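Local coordinates for protein restriction endonuclease AspBHI (Azoarcus sp., PDB 4OC8) that cleaves DNA as a tetrameric, modification-dependent restriction endonuclease, with a C-terminal nuclease domain of the PD-(D/E)XK class and an N-terminal domain that probably binds DNA, at residues 296-301 / 327-332; 320-325 / 352-357. All coordinates share one frame; numbering follows the deposited sequence.

Interaction 1. Residues 296-301 / 327-332; sequences IEVDFA and HREFGV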
loop_
_atom_site.group_PDB
_atom_site.type_symbol
_atom_site.label_atom_id
_atom_site.label_comp_id
_atom_site.label_asym_id
_atom_site.label_seq_id
_atom_site.Cartn_x
_atom_site.Cartn_y
_atom_site.Cartn_z
ATOM N N ILE A 296 -6.239 0.239 -7.565
ATOM C CA ILE A 296 -7.343 -0.653 -7.247
ATOM C C ILE A 296 -7.699 -0.535 -5.779
ATOM O O ILE A 296 -6.940 0.030 -4.998
ATOM C CB ILE A 296 -7.024 -2.123 -7.571
ATOM C CG1 ILE A 296 -5.790 -2.588 -6.796
ATOM C CG2 ILE A 296 -6.842 -2.312 -9.063
ATOM C CD1 ILE A 296 -5.567 -4.084 -6.854
ATOM N N GLU A 297 -8.862 -1.053 -5.404
ATOM C CA GLU A 297 -9.225 -1.116 -3.998
ATOM C C GLU A 297 -9.233 -2.557 -3.528
ATOM O O GLU A 297 -9.668 -3.455 -4.247
ATOM C CB GLU A 297 -10.585 -0.466 -3.744
ATOM C CG GLU A 297 -10.525 1.035 -3.550
ATOM C CD GLU A 297 -11.867 1.622 -3.152
ATOM O OE1 GLU A 297 -12.875 0.879 -3.187
ATOM O OE2 GLU A 297 -11.913 2.822 -2.802
ATOM N N VAL A 298 -8.731 -2.768 -2.320
ATOM C CA VAL A 298 -8.710 -4.077 -1.694
ATOM C C VAL A 298 -9.373 -3.928 -0.336
ATOM O O VAL A 298 -9.233 -2.894 0.312
ATOM C CB VAL A 298 -7.268 -4.593 -1.524
ATOM C CG1 VAL A 298 -6.647 -4.877 -2.881
ATOM C CG2 VAL A 298 -6.421 -3.593 -0.747
ATOM N N ASP A 299 -10.120 -4.938 0.088
ATOM C CA ASP A 299 -10.779 -4.857 1.383
ATOM C C ASP A 299 -10.014 -5.637 2.441
ATOM O O ASP A 299 -9.360 -6.635 2.137
ATOM C CB ASP A 299 -12.238 -5.323 1.300
ATOM C CG ASP A 299 -12.402 -6.628 0.531
ATOM O OD1 ASP A 299 -11.395 -7.336 0.316
ATOM O OD2 ASP A 299 -13.548 -6.949 0.145
ATOM N N PHE A 300 -10.075 -5.170 3.682
ATOM C CA PHE A 300 -9.474 -5.919 4.781
ATOM C C PHE A 300 -10.397 -6.014 5.982
ATOM O O PHE A 300 -11.269 -5.176 6.168
ATOM C CB PHE A 300 -8.126 -5.325 5.198
ATOM C CG PHE A 300 -8.211 -3.918 5.712
ATOM C CD1 PHE A 300 -8.201 -2.842 4.837
ATOM C CD2 PHE A 300 -8.286 -3.668 7.069
ATOM C CE1 PHE A 300 -8.274 -1.542 5.305
ATOM C CE2 PHE A 300 -8.361 -2.368 7.546
ATOM C CZ PHE A 300 -8.352 -1.304 6.662
ATOM N N ALA A 301 -10.203 -7.045 6.796
ATOM C CA ALA A 301 -10.984 -7.188 8.020
ATOM C C ALA A 301 -10.171 -6.703 9.210
ATOM O O ALA A 301 -8.992 -7.009 9.324
ATOM C CB ALA A 301 -11.410 -8.633 8.218
ATOM N N HIS A 327 -13.334 -13.795 2.355
ATOM C CA HIS A 327 -13.688 -13.132 1.104
ATOM C C HIS A 327 -12.977 -11.796 0.936
ATOM O O HIS A 327 -13.313 -11.012 0.047
ATOM C CB HIS A 327 -15.201 -12.927 1.015
ATOM C CG HIS A 327 -15.984 -14.204 0.953
ATOM N ND1 HIS A 327 -17.323 -14.271 1.267
ATOM C CD2 HIS A 327 -15.613 -15.461 0.610
ATOM C CE1 HIS A 327 -17.745 -15.515 1.124
ATOM N NE2 HIS A 327 -16.728 -16.257 0.727
ATOM N N ARG A 328 -11.994 -11.540 1.790
ATOM C CA ARG A 328 -11.252 -10.285 1.738
ATOM C C ARG A 328 -9.765 -10.539 1.525
ATOM O O ARG A 328 -9.275 -11.644 1.760
ATOM C CB ARG A 328 -11.501 -9.471 3.006
ATOM C CG ARG A 328 -12.976 -9.397 3.369
ATOM C CD ARG A 328 -13.358 -8.062 3.967
ATOM N NE ARG A 328 -14.701 -7.667 3.551
ATOM C CZ ARG A 328 -15.814 -8.070 4.152
ATOM N NH1 ARG A 328 -15.744 -8.881 5.201
ATOM N NH2 ARG A 328 -16.995 -7.660 3.706
ATOM N N GLU A 329 -9.055 -9.515 1.068
ATOM C CA GLU A 329 -7.653 -9.666 0.692
ATOM C C GLU A 329 -6.759 -9.926 1.893
ATOM O O GLU A 329 -5.880 -10.787 1.845
ATOM C CB GLU A 329 -7.163 -8.431 -0.068
ATOM C CG GLU A 329 -8.119 -7.954 -1.153
ATOM C CD GLU A 329 -8.410 -9.011 -2.202
ATOM O OE1 GLU A 329 -7.537 -9.871 -2.451
ATOM O OE2 GLU A 329 -9.520 -8.977 -2.776
ATOM N N PHE A 330 -6.981 -9.181 2.970
ATOM C CA PHE A 330 -6.185 -9.370 4.178
ATOM C C PHE A 330 -6.891 -8.947 5.473
ATOM O O PHE A 330 -8.048 -8.522 5.461
ATOM C CB PHE A 330 -4.833 -8.665 4.041
ATOM C CG PHE A 330 -4.926 -7.167 3.969
ATOM C CD1 PHE A 330 -5.306 -6.535 2.791
ATOM C CD2 PHE A 330 -4.614 -6.390 5.074
ATOM C CE1 PHE A 330 -5.384 -5.155 2.722
ATOM C CE2 PHE A 330 -4.687 -5.014 5.012
ATOM C CZ PHE A 330 -5.071 -4.393 3.833
ATOM N N GLY A 331 -6.183 -9.084 6.590
ATOM C CA GLY A 331 -6.707 -8.684 7.880
ATOM C C GLY A 331 -5.682 -7.952 8.728
ATOM O O GLY A 331 -4.487 -8.222 8.634
ATOM N N VAL A 332 -6.148 -7.012 9.545
ATOM C CA VAL A 332 -5.295 -6.314 10.498
ATOM C C VAL A 332 -5.754 -6.639 11.914
ATOM O O VAL A 332 -6.944 -6.583 12.216
ATOM C CB VAL A 332 -5.348 -4.776 10.320
ATOM C CG1 VAL A 332 -4.279 -4.106 11.169
ATOM C CG2 VAL A 332 -5.182 -4.388 8.869
#
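Phe300 and Phe330, paired across the strands and so on one face of the sheet, share one first torsion (chi1 62° and 66°), CG lying between the backbone N and the carbonyl carbon, which sets their rings side by side, pointing the same way. The strands 294-305 and 330-335 are the two parallel neighbours of a beta-alpha-beta crossover in the PD-(D/E)XK nuclease domain. Between them Ala301 N donates to Phe330 O in its carbonyl plane at 2.9 Å, and Val332 N meets Ala301 O nearly along the C=O axis. The ring planes differ by only 20°, but slide apart to a centroid separation of 5.1 Å and barely overlap. The centre of the Phe330 ring is instead covered by Phe300 CB, a CH-pi contact 3.4 Å from the centroid. Val298 CG2 sits at the ring's edge, 3.9 Å from Phe330 CE1. Just ahead of the paired residues, Asp299 holds the loop that leads into strand 330-335: Glu329 N is bonded to Asp299 OD1 at 3.3 Å and makes a weak, bent bond to Asp299 O. Asp299 OD2 forms a long salt bridge with Arg328 NE at 3.7 Å, the two planes nearly perpendicular. At the far end Val332 CG2 lies alongside the Phe300 ring, 3.7 Å from Phe300 CD2.

Interaction 2. Residues 320-325 / 352-357; sequences RLISRI and HPVILT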
loop_
_atom_site.group_PDB
_atom_site.type_symbol
_atom_site.label_atom_id
_atom_site.label_comp_id
_atom_site.label_asym_id
_atom_site.label_seq_id
_atom_site.Cartn_x
_atom_site.Cartn_y
_atom_site.Cartn_z
ATOM N N ARG A 320 -10.739 -16.050 14.771
ATOM C CA ARG A 320 -11.880 -15.187 14.434
ATOM C C ARG A 320 -11.598 -14.330 13.187
ATOM O O ARG A 320 -12.376 -14.326 12.217
ATOM C CB ARG A 320 -12.278 -14.294 15.614
ATOM C CG ARG A 320 -13.556 -13.506 15.364
ATOM C CD ARG A 320 -14.036 -12.760 16.602
ATOM N NE ARG A 320 -15.367 -12.183 16.399
ATOM C CZ ARG A 320 -15.592 -10.948 15.961
ATOM N NH1 ARG A 320 -14.574 -10.147 15.680
ATOM N NH2 ARG A 320 -16.834 -10.510 15.802
ATOM N N LEU A 321 -10.472 -13.619 13.215
ATOM C CA LEU A 321 -10.060 -12.768 12.103
ATOM C C LEU A 321 -9.823 -13.570 10.822
ATOM O O LEU A 321 -10.211 -13.148 9.729
ATOM C CB LEU A 321 -8.802 -11.981 12.482
ATOM C CG LEU A 321 -8.149 -11.154 11.373
ATOM C CD1 LEU A 321 -9.136 -10.148 10.812
ATOM C CD2 LEU A 321 -6.886 -10.454 11.878
ATOM N N ILE A 322 -9.186 -14.728 10.968
ATOM C CA ILE A 322 -8.916 -15.608 9.841
ATOM C C ILE A 322 -10.226 -15.999 9.172
ATOM O O ILE A 322 -10.339 -15.979 7.947
ATOM C CB ILE A 322 -8.171 -16.884 10.284
ATOM C CG1 ILE A 322 -6.815 -16.528 10.887
ATOM C CG2 ILE A 322 -7.972 -17.825 9.110
ATOM C CD1 ILE A 322 -5.899 -15.826 9.926
ATOM N N SER A 323 -11.220 -16.341 9.984
ATOM C CA SER A 323 -12.526 -16.704 9.451
ATOM C C SER A 323 -13.210 -15.492 8.825
ATOM O O SER A 323 -14.024 -15.631 7.911
ATOM C CB SER A 323 -13.412 -17.305 10.540
ATOM O OG SER A 323 -14.218 -16.307 11.137
ATOM N N ARG A 324 -12.876 -14.300 9.311
ATOM C CA ARG A 324 -13.450 -13.084 8.731
ATOM C C ARG A 324 -12.749 -12.574 7.464
ATOM O O ARG A 324 -13.281 -11.698 6.778
ATOM C CB ARG A 324 -13.549 -11.969 9.776
ATOM C CG ARG A 324 -14.699 -12.161 10.752
ATOM C CD ARG A 324 -14.660 -11.157 11.886
ATOM N NE ARG A 324 -14.538 -9.789 11.399
ATOM C CZ ARG A 324 -13.641 -8.919 11.848
ATOM N NH1 ARG A 324 -12.793 -9.276 12.802
ATOM N NH2 ARG A 324 -13.596 -7.693 11.346
ATOM N N ILE A 325 -11.568 -13.104 7.144
ATOM C CA ILE A 325 -10.864 -12.639 5.941
ATOM C C ILE A 325 -11.025 -13.564 4.740
ATOM O O ILE A 325 -10.296 -13.436 3.755
ATOM C CB ILE A 325 -9.351 -12.406 6.178
ATOM C CG1 ILE A 325 -8.645 -13.720 6.508
ATOM C CG2 ILE A 325 -9.124 -11.364 7.261
ATOM C CD1 ILE A 325 -7.198 -13.544 6.833
ATOM N N HIS A 352 -1.039 -16.833 6.244
ATOM C CA HIS A 352 -2.211 -15.969 6.349
ATOM C C HIS A 352 -1.841 -14.501 6.151
ATOM O O HIS A 352 -0.875 -14.011 6.741
ATOM C CB HIS A 352 -2.877 -16.141 7.713
ATOM C CG HIS A 352 -3.447 -17.503 7.941
ATOM N ND1 HIS A 352 -4.601 -17.940 7.320
ATOM C CD2 HIS A 352 -3.031 -18.527 8.721
ATOM C CE1 HIS A 352 -4.865 -19.172 7.707
ATOM N NE2 HIS A 352 -3.927 -19.554 8.559
ATOM N N PRO A 353 -2.611 -13.789 5.317
ATOM C CA PRO A 353 -2.357 -12.364 5.091
ATOM C C PRO A 353 -2.851 -11.514 6.257
ATOM O O PRO A 353 -3.778 -10.724 6.093
ATOM C CB PRO A 353 -3.163 -12.065 3.822
ATOM C CG PRO A 353 -4.253 -13.060 3.827
ATOM C CD PRO A 353 -3.704 -14.302 4.474
ATOM N N VAL A 354 -2.233 -11.671 7.424
ATOM C CA VAL A 354 -2.680 -10.968 8.625
ATOM C C VAL A 354 -1.581 -10.112 9.235
ATOM O O VAL A 354 -0.537 -10.626 9.626
ATOM C CB VAL A 354 -3.186 -11.957 9.692
ATOM C CG1 VAL A 354 -3.339 -11.265 11.031
ATOM C CG2 VAL A 354 -4.497 -12.573 9.262
ATOM N N ILE A 355 -1.820 -8.805 9.317
ATOM C CA ILE A 355 -0.892 -7.884 9.973
ATOM C C ILE A 355 -1.089 -7.933 11.479
ATOM O O ILE A 355 -2.208 -7.814 11.963
ATOM C CB ILE A 355 -1.114 -6.430 9.524
ATOM C CG1 ILE A 355 -0.967 -6.303 8.010
ATOM C CG2 ILE A 355 -0.144 -5.501 10.231
ATOM C CD1 ILE A 355 -1.303 -4.934 7.487
ATOM N N LEU A 356 0.000 -8.100 12.219
ATOM C CA LEU A 356 -0.073 -8.167 13.672
ATOM C C LEU A 356 0.506 -6.911 14.311
ATOM O O LEU A 356 1.721 -6.786 14.472
ATOM C CB LEU A 356 0.652 -9.411 14.199
ATOM C CG LEU A 356 0.128 -10.777 13.744
ATOM C CD1 LEU A 356 1.080 -11.873 14.170
ATOM C CD2 LEU A 356 -1.266 -11.031 14.301
ATOM N N THR A 357 -0.375 -5.987 14.679
ATOM C CA THR A 357 0.025 -4.752 15.334
ATOM C C THR A 357 -0.041 -4.922 16.844
ATOM O O THR A 357 -1.122 -4.912 17.426
ATOM C CB THR A 357 -0.900 -3.597 14.933
ATOM O OG1 THR A 357 -1.124 -3.635 13.521
ATOM C CG2 THR A 357 -0.287 -2.263 15.306
#
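The last turn of helix 315-324 runs out at Ile325, the first residue to leave helical torsions, while across from it Pro353 centres an inverse gamma turn leading into strand 354-357; the closest CA pair, Ile322 and His352, is 7.6 Å apart. Ile322 and Val354 carry the largest shares of the contact. In Ile322, CG1 is anti to the carbonyl carbon (chi1 -62°) and the chain bends at chi2 (-61°), which lays CD1 over one face of the imidazole, off-centre and 3.6 Å from His352 CG, as a CH-pi contact. Ile322 CG2 reaches the same ring at His352 CE1, 3.7 Å away. The helix thus packs against the edge strand of this chain's nuclease sheet, as the crossover helix of the beta-alpha-beta unit in the PD-(D/E)XK fold. Val354 is the shared apolar partner: its CG2 takes Ile322 CD1 at 3.6 Å and Ile325 CD1 at 3.8 Å, whereas its CG1 meets Leu321 CD2 tip to tip at 3.7 Å. An alanine in place of His352 would remove the ring beneath Ile322 and would probably loosen the packing of the helix end there. On the helix itself, Arg320 O accepts from both Arg324 N and Ser323 OG, the latter on a lone pair. The guanidinium groups of Arg320 and Arg324 each form a salt bridge with Glu303, and Arg324 pairs with Asp282 as well.

The two interactions, whose centres lie about 10 Å apart, are interleaved along the chain: 296-301, helix segment 320-325, 327-332 and 352-357 follow in that order. They meet at Gly331, where Gly331 N and Pro353 O stand 3.0 Å apart and Gly331 O and Ile355 N 2.8 Å apart, both probable hydrogen bonds that join interaction 1 to the edge strand of interaction 2. Ala301 of interaction 1 in turn touches Leu321, Arg324 and Ile325. Glu303, on the same strand as 296-301, and Asp282 are consistent with the acidic residues of the PD-(D/E)XK signature. Both interactions also border the second subunit, whose Ile296 packs on Phe330, Pro353 and Ile355.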